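Local coordinates for phosphatidylglycerol lysyltransferase C-terminal domain-containing protein (Bacteroides thetaiotaomicron, PDB 2HQY) that is of unknown function but binds coenzyme A and probably acts as an acyl or aminoacyl transferase of the acetyltransferase superfamily, at residues 23-28 and 261-266; 121-126 and 277-282; 125-130 and 257-262; 136-141 and 281-286. All coordinates share one frame; numbering follows the deposited sequence.

Interaction 1: 23-28 and 261-266; sequences DRRNCD and YIYINR
N265 reaches across from strand 263-265 and ties itself to the backbone of R25. Its ND2 donates to R25 O at 2.8 Å, with an N-H...O angle of 144°. The acceptor lies nearly in the amide plane of N265. CG of N265 is anti to its own backbone N (chi1 -177°), which carries the amide out from the strand to the 23-28 loop. This is the tight, buried half of the contact. C27 closes it from the loop side, its CB 3.9 Å from N265 OD1. The amide is held at both ends. ND2 also donates to D122 OD2, and OD1 accepts from E267 N. C27 N and N265 ND2 are both donors and do not bond each other. They share D122 OD2 as acceptor instead.

The other half is partly exposed and held by no hydrogen bond between the two side chains. Here R25 meets the ring of Y263. NH1 of R25 sits 3.4 Å above the ring plane, over its centre. The guanidinium is turned 85° from the ring, so it points a nitrogen at the face and does not stack flat. R25 CZ lies 4.7 Å from the ring centroid, almost on the ring normal: a cation-pi contact. On the opposite face, CG2 of I262 lies over the ring centre, so the ring is sandwiched between a charge and a methyl group.

The chemistry implies two kinds of hold. The buried amide network fixes the loop backbone at a definite place beside the strand. The cation-pi pair is less directional, so this partly exposed side would probably tolerate more movement.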
# COMPACT_ATOMS: atom_id res chain seq x y z
N ASP A 23 16.29 -21.50 7.62
CA ASP A 23 17.04 -21.93 6.44
C ASP A 23 16.32 -21.57 5.14
O ASP A 23 16.60 -22.11 4.08
CB ASP A 23 17.45 -23.42 6.56
CG ASP A 23 18.73 -23.60 7.42
OD1 ASP A 23 19.72 -22.80 7.30
OD2 ASP A 23 18.74 -24.53 8.25
N ARG A 24 15.43 -20.59 5.23
CA ARG A 24 14.69 -20.10 4.06
C ARG A 24 15.50 -19.07 3.29
O ARG A 24 15.94 -18.09 3.86
CB ARG A 24 13.37 -19.50 4.54
CG ARG A 24 12.60 -20.47 5.44
CD ARG A 24 11.78 -21.44 4.63
NE ARG A 24 10.60 -20.73 4.16
CZ ARG A 24 9.44 -20.68 4.80
NH1 ARG A 24 8.46 -19.96 4.28
NH2 ARG A 24 9.25 -21.35 5.95
N ARG A 25 15.67 -19.29 1.99
CA ARG A 25 16.50 -18.41 1.18
C ARG A 25 15.71 -17.59 0.16
O ARG A 25 16.28 -16.81 -0.61
CB ARG A 25 17.59 -19.22 0.49
CG ARG A 25 18.48 -19.95 1.48
CD ARG A 25 19.65 -20.61 0.79
NE ARG A 25 19.24 -21.66 -0.14
CZ ARG A 25 20.06 -22.29 -0.98
NH1 ARG A 25 21.35 -21.96 -1.03
NH2 ARG A 25 19.61 -23.24 -1.78
N ASN A 26 14.39 -17.74 0.14
CA ASN A 26 13.65 -17.05 -0.92
C ASN A 26 13.50 -15.55 -0.69
O ASN A 26 13.33 -15.08 0.47
CB ASN A 26 12.35 -17.75 -1.25
CG ASN A 26 11.37 -17.65 -0.16
OD1 ASN A 26 11.58 -18.19 0.92
ND2 ASN A 26 10.24 -17.00 -0.45
N CYS A 27 13.60 -14.80 -1.78
CA CYS A 27 13.73 -13.34 -1.71
C CYS A 27 12.49 -12.72 -1.13
O CYS A 27 12.54 -11.60 -0.63
CB CYS A 27 14.02 -12.74 -3.10
SG CYS A 27 12.68 -12.90 -4.30
N ASP A 28 11.36 -13.43 -1.20
CA ASP A 28 10.12 -12.87 -0.65
C ASP A 28 10.16 -12.70 0.86
O ASP A 28 9.28 -12.05 1.43
CB ASP A 28 8.91 -13.68 -1.08
CG ASP A 28 8.65 -13.57 -2.58
OD1 ASP A 28 8.93 -12.48 -3.15
OD2 ASP A 28 8.19 -14.54 -3.19
N TYR A 261 27.52 -14.08 4.19
CA TYR A 261 26.49 -14.38 3.18
C TYR A 261 27.12 -15.15 2.04
O TYR A 261 27.59 -14.56 1.06
CB TYR A 261 25.79 -13.08 2.72
CG TYR A 261 25.26 -12.34 3.91
CD1 TYR A 261 24.20 -12.87 4.66
CD2 TYR A 261 25.84 -11.14 4.33
CE1 TYR A 261 23.73 -12.22 5.79
CE2 TYR A 261 25.35 -10.46 5.46
CZ TYR A 261 24.32 -11.02 6.18
OH TYR A 261 23.87 -10.39 7.29
N ILE A 262 27.14 -16.47 2.20
CA ILE A 262 27.68 -17.42 1.23
C ILE A 262 26.93 -17.35 -0.10
O ILE A 262 27.54 -17.53 -1.16
CB ILE A 262 27.62 -18.88 1.82
CG1 ILE A 262 28.73 -19.06 2.86
CG2 ILE A 262 27.84 -19.94 0.78
CD1 ILE A 262 28.38 -18.63 4.23
N TYR A 263 25.62 -17.08 -0.02
CA TYR A 263 24.75 -17.10 -1.19
C TYR A 263 24.23 -15.71 -1.50
O TYR A 263 23.99 -14.91 -0.59
CB TYR A 263 23.55 -18.02 -0.95
CG TYR A 263 23.99 -19.41 -0.63
CD1 TYR A 263 24.53 -20.21 -1.63
CD2 TYR A 263 23.90 -19.91 0.66
CE1 TYR A 263 24.97 -21.51 -1.35
CE2 TYR A 263 24.34 -21.21 0.95
CZ TYR A 263 24.86 -21.99 -0.06
OH TYR A 263 25.29 -23.27 0.20
N ILE A 264 24.06 -15.44 -2.79
CA ILE A 264 23.45 -14.17 -3.21
C ILE A 264 22.20 -14.55 -4.01
O ILE A 264 22.28 -15.30 -4.97
CB ILE A 264 24.38 -13.30 -4.09
CG1 ILE A 264 25.64 -12.86 -3.33
CG2 ILE A 264 23.58 -12.04 -4.56
CD1 ILE A 264 26.65 -12.09 -4.22
N ASN A 265 21.04 -14.07 -3.56
CA ASN A 265 19.78 -14.32 -4.26
C ASN A 265 19.45 -13.07 -5.11
O ASN A 265 19.18 -11.97 -4.57
CB ASN A 265 18.68 -14.61 -3.22
CG ASN A 265 17.33 -14.96 -3.86
OD1 ASN A 265 16.99 -14.48 -4.95
ND2 ASN A 265 16.54 -15.79 -3.17
N ARG A 266 19.48 -13.23 -6.43
CA ARG A 266 19.17 -12.11 -7.36
C ARG A 266 17.77 -12.21 -7.97
O ARG A 266 17.48 -11.62 -9.01
CB ARG A 266 20.26 -11.97 -8.44
CG ARG A 266 21.64 -11.67 -7.84
CD ARG A 266 22.78 -11.62 -8.86
NE ARG A 266 22.48 -10.67 -9.93
CZ ARG A 266 22.69 -9.36 -9.89
NH1 ARG A 266 23.24 -8.77 -8.83
NH2 ARG A 266 22.33 -8.65 -10.95

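Interaction 2: 121-126 and 277-282; sequences ADYIYL and KAKLSY
Y123, Y125 and K279 carry this contact between strand 122-126 and helix 273-281. The short strand and helix axes run 24° apart and approach to 9.6 Å. Both tyrosines project from the strand toward the helix.

Y123 offers a ring face. CB of K279 sits 3.5 Å above it, over the centre, in a CH-pi contact. Farther along the lysine chain, CD stays near the ring, 3.8 Å from Y123 CD2. L280 takes up the ring edge, with its CG in the plane of the ring and its CD2 3.8 Å from Y123 CE1. The Y123 hydroxyl is engaged by D269 and R118.

Y125 works through its hydroxyl. OH donates to K279 O at 2.6 Å, with that oxygen at the ring edge. The donor is tilted 31° from the carbonyl plane. This carbonyl lies near the C-terminal end of the helix. Beside it, Y282 CB packs 3.5 Å from Y125 CE1. Y282 O lies 3.3 Å from Y125 CD1, near the ring plane, and is buried with no hydrogen-bond partner in the model.

K279 is extended beyond CG, which leads its amine away from the tyrosines. NZ donates to E268 O and R266 O, in the chain leading from strand 263-265 to the helix.

The helix joins strand 263-265 to strand 286-295, and strand 122-126 pairs antiparallel with both. A helix packed over such strands, with coenzyme A about 7 Å from the K279 side chain, is consistent with the alpha/beta core of the acetyltransferase superfamily.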
# COMPACT_ATOMS: atom_id res chain seq x y z
N ALA A 121 10.83 -18.71 -9.91
CA ALA A 121 11.98 -19.32 -9.24
C ALA A 121 13.04 -18.24 -8.98
O ALA A 121 13.17 -17.32 -9.79
CB ALA A 121 12.57 -20.43 -10.11
N ASP A 122 13.77 -18.35 -7.87
CA ASP A 122 14.86 -17.42 -7.54
C ASP A 122 16.18 -17.98 -8.05
O ASP A 122 16.45 -19.19 -7.95
CB ASP A 122 15.03 -17.22 -6.04
CG ASP A 122 13.96 -16.35 -5.42
OD1 ASP A 122 13.20 -15.65 -6.13
OD2 ASP A 122 13.92 -16.35 -4.18
N TYR A 123 17.01 -17.09 -8.56
CA TYR A 123 18.36 -17.42 -8.95
C TYR A 123 19.30 -17.19 -7.76
O TYR A 123 19.38 -16.06 -7.23
CB TYR A 123 18.78 -16.52 -10.12
CG TYR A 123 18.17 -16.93 -11.43
CD1 TYR A 123 18.93 -17.64 -12.36
CD2 TYR A 123 16.83 -16.63 -11.72
CE1 TYR A 123 18.38 -18.03 -13.58
CE2 TYR A 123 16.27 -17.00 -12.92
CZ TYR A 123 17.05 -17.71 -13.85
OH TYR A 123 16.49 -18.11 -15.03
N ILE A 124 19.99 -18.24 -7.35
CA ILE A 124 20.92 -18.21 -6.21
C ILE A 124 22.36 -18.50 -6.70
O ILE A 124 22.61 -19.43 -7.46
CB ILE A 124 20.45 -19.17 -5.08
CG1 ILE A 124 19.06 -18.70 -4.59
CG2 ILE A 124 21.50 -19.26 -3.94
CD1 ILE A 124 18.64 -19.17 -3.22
N TYR A 125 23.28 -17.63 -6.29
CA TYR A 125 24.68 -17.66 -6.71
C TYR A 125 25.58 -17.71 -5.48
O TYR A 125 25.16 -17.33 -4.38
CB TYR A 125 24.99 -16.37 -7.47
CG TYR A 125 24.09 -16.11 -8.66
CD1 TYR A 125 24.42 -16.57 -9.94
CD2 TYR A 125 22.91 -15.38 -8.50
CE1 TYR A 125 23.59 -16.31 -11.03
CE2 TYR A 125 22.07 -15.13 -9.55
CZ TYR A 125 22.41 -15.58 -10.81
OH TYR A 125 21.55 -15.27 -11.81
N LEU A 126 26.81 -18.18 -5.65
CA LEU A 126 27.83 -18.07 -4.60
C LEU A 126 28.34 -16.64 -4.60
O LEU A 126 28.72 -16.11 -5.65
CB LEU A 126 29.01 -19.00 -4.87
CG LEU A 126 28.71 -20.51 -4.79
CD1 LEU A 126 29.89 -21.37 -5.25
CD2 LEU A 126 28.24 -20.89 -3.38
N LYS A 277 18.05 -15.26 -19.70
CA LYS A 277 19.41 -15.44 -20.24
C LYS A 277 20.45 -14.67 -19.44
O LYS A 277 21.52 -15.22 -19.17
CB LYS A 277 19.49 -15.08 -21.73
CG LYS A 277 18.92 -16.21 -22.64
CD LYS A 277 18.99 -15.84 -24.10
CE LYS A 277 17.95 -14.78 -24.46
NZ LYS A 277 17.95 -14.55 -25.93
N ALA A 278 20.14 -13.43 -19.04
CA ALA A 278 21.02 -12.65 -18.19
C ALA A 278 21.34 -13.36 -16.86
O ALA A 278 22.50 -13.49 -16.48
CB ALA A 278 20.41 -11.26 -17.94
N LYS A 279 20.30 -13.85 -16.18
CA LYS A 279 20.48 -14.47 -14.87
C LYS A 279 21.16 -15.85 -14.99
O LYS A 279 22.02 -16.19 -14.16
CB LYS A 279 19.15 -14.53 -14.11
CG LYS A 279 18.63 -13.11 -13.75
CD LYS A 279 17.49 -13.05 -12.74
CE LYS A 279 17.30 -11.56 -12.33
NZ LYS A 279 16.08 -11.20 -11.55
N LEU A 280 20.82 -16.62 -16.03
CA LEU A 280 21.55 -17.87 -16.27
C LEU A 280 23.04 -17.65 -16.57
O LEU A 280 23.88 -18.49 -16.22
CB LEU A 280 20.92 -18.68 -17.41
CG LEU A 280 19.59 -19.35 -17.10
CD1 LEU A 280 18.92 -19.83 -18.41
CD2 LEU A 280 19.76 -20.52 -16.11
N SER A 281 23.37 -16.54 -17.24
CA SER A 281 24.74 -16.24 -17.69
C SER A 281 25.70 -16.03 -16.52
O SER A 281 26.92 -16.15 -16.69
CB SER A 281 24.81 -15.01 -18.63
OG SER A 281 24.65 -13.76 -17.93
N TYR A 282 25.16 -15.69 -15.34
CA TYR A 282 25.99 -15.52 -14.14
C TYR A 282 26.16 -16.84 -13.35
O TYR A 282 26.70 -16.84 -12.25
CB TYR A 282 25.44 -14.41 -13.25
CG TYR A 282 26.01 -13.05 -13.57
CD1 TYR A 282 25.28 -12.11 -14.30
CD2 TYR A 282 27.31 -12.70 -13.17
CE1 TYR A 282 25.81 -10.84 -14.61
CE2 TYR A 282 27.86 -11.45 -13.47
CZ TYR A 282 27.12 -10.52 -14.19
OH TYR A 282 27.67 -9.29 -14.49

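Interaction 3: 125-130 and 257-262; sequences YLRSDL and IPEQYI
The salt bridge between R127 and E259 is unusual in that no N-H points at the carboxylate. OE1 of E259 lies 3.5 Å from R127 NH2 but well out of the guanidinium plane. CG of E259 rests 3.8 Å above that plane, offset toward the rim, and the two flat groups are turned 73° apart. The attraction is one of charge, where E259 is exposed to solvent.

A firmer bond joins the backbones. R127 N donates to I262 O at 2.9 Å, with an N-H...O angle of 168°. The same oxygen accepts from water 1 at 2.7 Å, and that water accepts from S128 N. I262 O also receives a CA-H...O contact from L126 CA. The start of helix 127-132, with L126 as N-cap, is thus met by one carbonyl from the loop.

The R127 side chain leaves with CG anti to the backbone N (chi1 -170°). It passes Y261 O, 3.2 Å from R127 CB. CD packs on I257 CG2 at 4.0 Å, and NH1 makes a weak bond to I257 O. An alanine here would probably leave E259 without its counter-charge and I257 O without this donor, and open a gap beside the I257 side chain.

The chemistry implies a division of labour: one direct backbone bond and a water bridge set the helix start against the loop, while the arginine adds weaker, less directional links to I257 and to E259 in the turn that follows.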
# COMPACT_ATOMS: atom_id res chain seq x y z
N TYR A 125 23.28 -17.63 -6.29
CA TYR A 125 24.68 -17.66 -6.71
C TYR A 125 25.58 -17.71 -5.48
O TYR A 125 25.16 -17.33 -4.38
CB TYR A 125 24.99 -16.37 -7.47
CG TYR A 125 24.09 -16.11 -8.66
CD1 TYR A 125 24.42 -16.57 -9.94
CD2 TYR A 125 22.91 -15.38 -8.50
CE1 TYR A 125 23.59 -16.31 -11.03
CE2 TYR A 125 22.07 -15.13 -9.55
CZ TYR A 125 22.41 -15.58 -10.81
OH TYR A 125 21.55 -15.27 -11.81
N LEU A 126 26.81 -18.18 -5.65
CA LEU A 126 27.83 -18.07 -4.60
C LEU A 126 28.34 -16.64 -4.60
O LEU A 126 28.72 -16.11 -5.65
CB LEU A 126 29.01 -19.00 -4.87
CG LEU A 126 28.71 -20.51 -4.79
CD1 LEU A 126 29.89 -21.37 -5.25
CD2 LEU A 126 28.24 -20.89 -3.38
N ARG A 127 28.38 -16.02 -3.43
CA ARG A 127 29.01 -14.69 -3.30
C ARG A 127 30.45 -14.73 -3.81
O ARG A 127 30.91 -13.80 -4.46
CB ARG A 127 28.96 -14.21 -1.85
CG ARG A 127 29.36 -12.74 -1.64
CD ARG A 127 30.02 -12.53 -0.28
NE ARG A 127 31.43 -12.81 -0.42
CZ ARG A 127 32.37 -11.89 -0.66
NH1 ARG A 127 32.08 -10.60 -0.74
NH2 ARG A 127 33.62 -12.29 -0.79
N SER A 128 31.16 -15.81 -3.48
CA SER A 128 32.52 -16.04 -3.98
C SER A 128 32.65 -15.98 -5.51
O SER A 128 33.62 -15.38 -6.01
CB SER A 128 33.13 -17.33 -3.38
OG SER A 128 32.40 -18.49 -3.71
N ASP A 129 31.68 -16.51 -6.25
CA ASP A 129 31.69 -16.43 -7.72
C ASP A 129 31.49 -14.99 -8.21
O ASP A 129 32.26 -14.48 -9.02
CB ASP A 129 30.59 -17.31 -8.31
CG ASP A 129 30.93 -18.80 -8.26
OD1 ASP A 129 32.13 -19.17 -8.17
OD2 ASP A 129 29.97 -19.60 -8.33
N LEU A 130 30.45 -14.34 -7.70
CA LEU A 130 30.09 -13.00 -8.17
C LEU A 130 31.12 -11.94 -7.75
O LEU A 130 31.31 -10.95 -8.47
CB LEU A 130 28.67 -12.63 -7.72
CG LEU A 130 27.55 -13.55 -8.25
CD1 LEU A 130 26.15 -13.00 -7.87
CD2 LEU A 130 27.64 -13.75 -9.76
N ILE A 257 29.19 -7.02 -0.03
CA ILE A 257 28.34 -7.92 0.74
C ILE A 257 29.22 -8.71 1.72
O ILE A 257 30.23 -9.30 1.31
CB ILE A 257 27.56 -8.88 -0.21
CG1 ILE A 257 26.51 -8.10 -1.02
CG2 ILE A 257 26.95 -10.06 0.61
CD1 ILE A 257 25.87 -8.91 -2.19
N PRO A 258 28.89 -8.67 3.03
CA PRO A 258 29.68 -9.34 4.06
C PRO A 258 29.89 -10.84 3.78
O PRO A 258 29.01 -11.49 3.24
CB PRO A 258 28.84 -9.13 5.32
CG PRO A 258 28.14 -7.81 5.07
CD PRO A 258 27.75 -7.93 3.62
N GLU A 259 31.06 -11.37 4.15
CA GLU A 259 31.46 -12.74 3.79
C GLU A 259 30.58 -13.84 4.36
O GLU A 259 30.52 -14.92 3.79
CB GLU A 259 32.95 -13.02 4.09
CG GLU A 259 33.90 -12.43 3.02
CD GLU A 259 35.27 -13.11 2.93
OE1 GLU A 259 35.80 -13.18 1.79
OE2 GLU A 259 35.83 -13.56 3.97
N GLN A 260 29.89 -13.58 5.47
CA GLN A 260 29.01 -14.60 6.06
C GLN A 260 27.85 -14.98 5.12
O GLN A 260 27.26 -16.06 5.24
CB GLN A 260 28.48 -14.18 7.43
CG GLN A 260 27.53 -12.98 7.44
CD GLN A 260 28.20 -11.69 7.92
OE1 GLN A 260 27.56 -10.87 8.57
NE2 GLN A 260 29.49 -11.53 7.62
N TYR A 261 27.52 -14.08 4.19
CA TYR A 261 26.49 -14.38 3.18
C TYR A 261 27.12 -15.15 2.04
O TYR A 261 27.59 -14.56 1.06
CB TYR A 261 25.79 -13.08 2.72
CG TYR A 261 25.26 -12.34 3.91
CD1 TYR A 261 24.20 -12.87 4.66
CD2 TYR A 261 25.84 -11.14 4.33
CE1 TYR A 261 23.73 -12.22 5.79
CE2 TYR A 261 25.35 -10.46 5.46
CZ TYR A 261 24.32 -11.02 6.18
OH TYR A 261 23.87 -10.39 7.29
N ILE A 262 27.14 -16.47 2.20
CA ILE A 262 27.68 -17.42 1.23
C ILE A 262 26.93 -17.35 -0.10
O ILE A 262 27.54 -17.53 -1.16
CB ILE A 262 27.62 -18.88 1.82
CG1 ILE A 262 28.73 -19.06 2.86
CG2 ILE A 262 27.84 -19.94 0.78
CD1 ILE A 262 28.38 -18.63 4.23
O HOH W 1 30.22 -17.71 -1.35

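Interaction 4: 136-141 and 281-286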
# COMPACT_ATOMS: atom_id res chain seq x y z
N LYS A 136 37.03 -20.51 -15.75
CA LYS A 136 36.61 -20.53 -17.15
C LYS A 136 35.18 -20.05 -17.39
O LYS A 136 34.91 -19.28 -18.31
CB LYS A 136 36.81 -21.93 -17.76
CG LYS A 136 36.66 -21.95 -19.28
CD LYS A 136 36.82 -23.36 -19.88
CE LYS A 136 35.46 -24.05 -19.95
NZ LYS A 136 35.58 -25.41 -20.46
N LYS A 137 34.25 -20.49 -16.54
CA LYS A 137 32.83 -20.15 -16.74
C LYS A 137 32.50 -18.66 -16.57
O LYS A 137 31.44 -18.22 -17.01
CB LYS A 137 31.91 -21.02 -15.89
CG LYS A 137 32.03 -20.86 -14.39
CD LYS A 137 30.99 -21.73 -13.72
CE LYS A 137 31.48 -22.23 -12.37
NZ LYS A 137 30.44 -23.09 -11.74
N PHE A 138 33.40 -17.91 -15.95
CA PHE A 138 33.21 -16.46 -15.77
C PHE A 138 34.12 -15.61 -16.66
O PHE A 138 34.23 -14.41 -16.44
CB PHE A 138 33.36 -16.06 -14.31
CG PHE A 138 32.23 -16.53 -13.43
CD1 PHE A 138 30.99 -15.90 -13.48
CD2 PHE A 138 32.40 -17.61 -12.58
CE1 PHE A 138 29.93 -16.33 -12.68
CE2 PHE A 138 31.35 -18.07 -11.79
CZ PHE A 138 30.11 -17.43 -11.83
N GLN A 139 34.74 -16.23 -17.68
CA GLN A 139 35.62 -15.49 -18.58
C GLN A 139 34.94 -14.32 -19.30
O GLN A 139 35.51 -13.22 -19.35
CB GLN A 139 36.31 -16.41 -19.59
CG GLN A 139 37.43 -15.68 -20.33
CD GLN A 139 38.56 -16.59 -20.70
OE1 GLN A 139 38.37 -17.59 -21.39
NE2 GLN A 139 39.76 -16.27 -20.22
N ALA A 140 33.75 -14.53 -19.86
CA ALA A 140 32.98 -13.44 -20.49
C ALA A 140 32.67 -12.31 -19.50
O ALA A 140 32.71 -11.12 -19.88
CB ALA A 140 31.68 -13.97 -21.11
N LYS A 141 32.36 -12.66 -18.26
CA LYS A 141 32.04 -11.64 -17.25
C LYS A 141 33.27 -10.80 -16.90
O LYS A 141 33.17 -9.58 -16.78
CB LYS A 141 31.42 -12.26 -15.99
CG LYS A 141 30.10 -13.02 -16.24
CD LYS A 141 29.07 -12.13 -16.90
CE LYS A 141 27.76 -12.86 -17.09
NZ LYS A 141 26.83 -12.06 -17.92
N SER A 281 23.37 -16.54 -17.24
CA SER A 281 24.74 -16.24 -17.69
C SER A 281 25.70 -16.03 -16.52
O SER A 281 26.92 -16.15 -16.69
CB SER A 281 24.81 -15.01 -18.63
OG SER A 281 24.65 -13.76 -17.93
N TYR A 282 25.16 -15.69 -15.34
CA TYR A 282 25.99 -15.52 -14.14
C TYR A 282 26.16 -16.84 -13.35
O TYR A 282 26.70 -16.84 -12.25
CB TYR A 282 25.44 -14.41 -13.25
CG TYR A 282 26.01 -13.05 -13.57
CD1 TYR A 282 25.28 -12.11 -14.30
CD2 TYR A 282 27.31 -12.70 -13.17
CE1 TYR A 282 25.81 -10.84 -14.61
CE2 TYR A 282 27.86 -11.45 -13.47
CZ TYR A 282 27.12 -10.52 -14.19
OH TYR A 282 27.67 -9.29 -14.49
N GLN A 283 25.66 -17.94 -13.90
CA GLN A 283 25.99 -19.29 -13.42
C GLN A 283 25.49 -19.57 -12.00
O GLN A 283 26.31 -19.81 -11.10
CB GLN A 283 27.51 -19.54 -13.45
CG GLN A 283 28.25 -19.10 -14.69
CD GLN A 283 27.80 -19.84 -15.93
OE1 GLN A 283 27.61 -21.06 -15.90
NE2 GLN A 283 27.61 -19.11 -17.02
N PRO A 284 24.16 -19.60 -11.79
CA PRO A 284 23.63 -19.86 -10.45
C PRO A 284 23.97 -21.28 -9.97
O PRO A 284 24.05 -22.21 -10.79
CB PRO A 284 22.12 -19.72 -10.65
CG PRO A 284 21.90 -20.07 -12.10
CD PRO A 284 23.07 -19.45 -12.78
N VAL A 285 24.17 -21.43 -8.66
CA VAL A 285 24.35 -22.75 -8.05
C VAL A 285 23.00 -23.43 -7.85
O VAL A 285 22.91 -24.65 -7.82
CB VAL A 285 25.14 -22.71 -6.70
CG1 VAL A 285 26.61 -22.46 -6.95
CG2 VAL A 285 24.58 -21.65 -5.77
N THR A 286 21.94 -22.62 -7.72
CA THR A 286 20.62 -23.15 -7.42
C THR A 286 19.58 -22.30 -8.12
O THR A 286 19.68 -21.07 -8.13
CB THR A 286 20.31 -23.08 -5.91
OG1 THR A 286 21.19 -23.96 -5.21
CG2 THR A 286 18.86 -23.48 -5.60
O HOH W 2 27.58 -22.23 -10.64
O HOH W 3 27.38 -9.15 -17.21
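K141 and Y282 meet through a lysine chain laid over an aromatic face. K141 CE sits 3.6 Å above the Y282 ring, over its centre, a CH-pi contact. NZ lies 4.1 Å from the ring centroid on the same face, a cation-pi contact. The lysine chain bends at chi2 (-57°), which places CD 3.7 Å from Y282 CZ.

A second CH-pi contact involves F138. Q283 CG lies over one face of its ring, and the Q283 amide plane stands 90° to it. Y282 O approaches the same ring at its edge, 3.3 Å from F138 CE1. K137 CD also touches Q283 CG at 3.9 Å.

Two hydrogen bonds hold the K141 ammonium group. NZ donates to S281 OG at 2.8 Å, and that hydroxyl in turn donates to A278 O in the last turn of helix 273-281. NZ also donates to water 3, which is bonded to Y282 OH. Apart from these, water 2 joins K137 NZ to Q283 O. Within the loop, Q283 NE2 donates to S281 O at 3.1 Å from above the carbonyl plane.

An alanine in place of Y282 would probably leave the K141 ammonium without its aromatic face and water 3 without its phenol partner, leaving the lysine chain held mainly by S281 OG.

At this surface, the chemistry implies that K141 is held by both its charge and its methylenes. The ring, the serine hydroxyl and a water together fix the ammonium group, which links the start of helix 139-151 to the end of helix 273-281.

Interaction 1 is the buried contact and lies nearest the centre of the chain. Interactions 2 and 3 are partly buried, and interaction 4 is at the surface. Interactions 2 and 3 share strand 122-126, which also pairs with the strand 263-265 of interaction 1. There I264 N meets Y125 O at 2.7 Å. Interactions 2 and 4 share S281 and Y282, and 136-141 is thereby joined to the same helix end. Interaction 1 combines a buried amide network with an arginine-tyrosine cation-pi pair, and interaction 2 sets tyrosines against a helix. Interactions 3 and 4, nearer solvent, include ordered waters, with a salt bridge in 3 and a lysine-serine bond in 4.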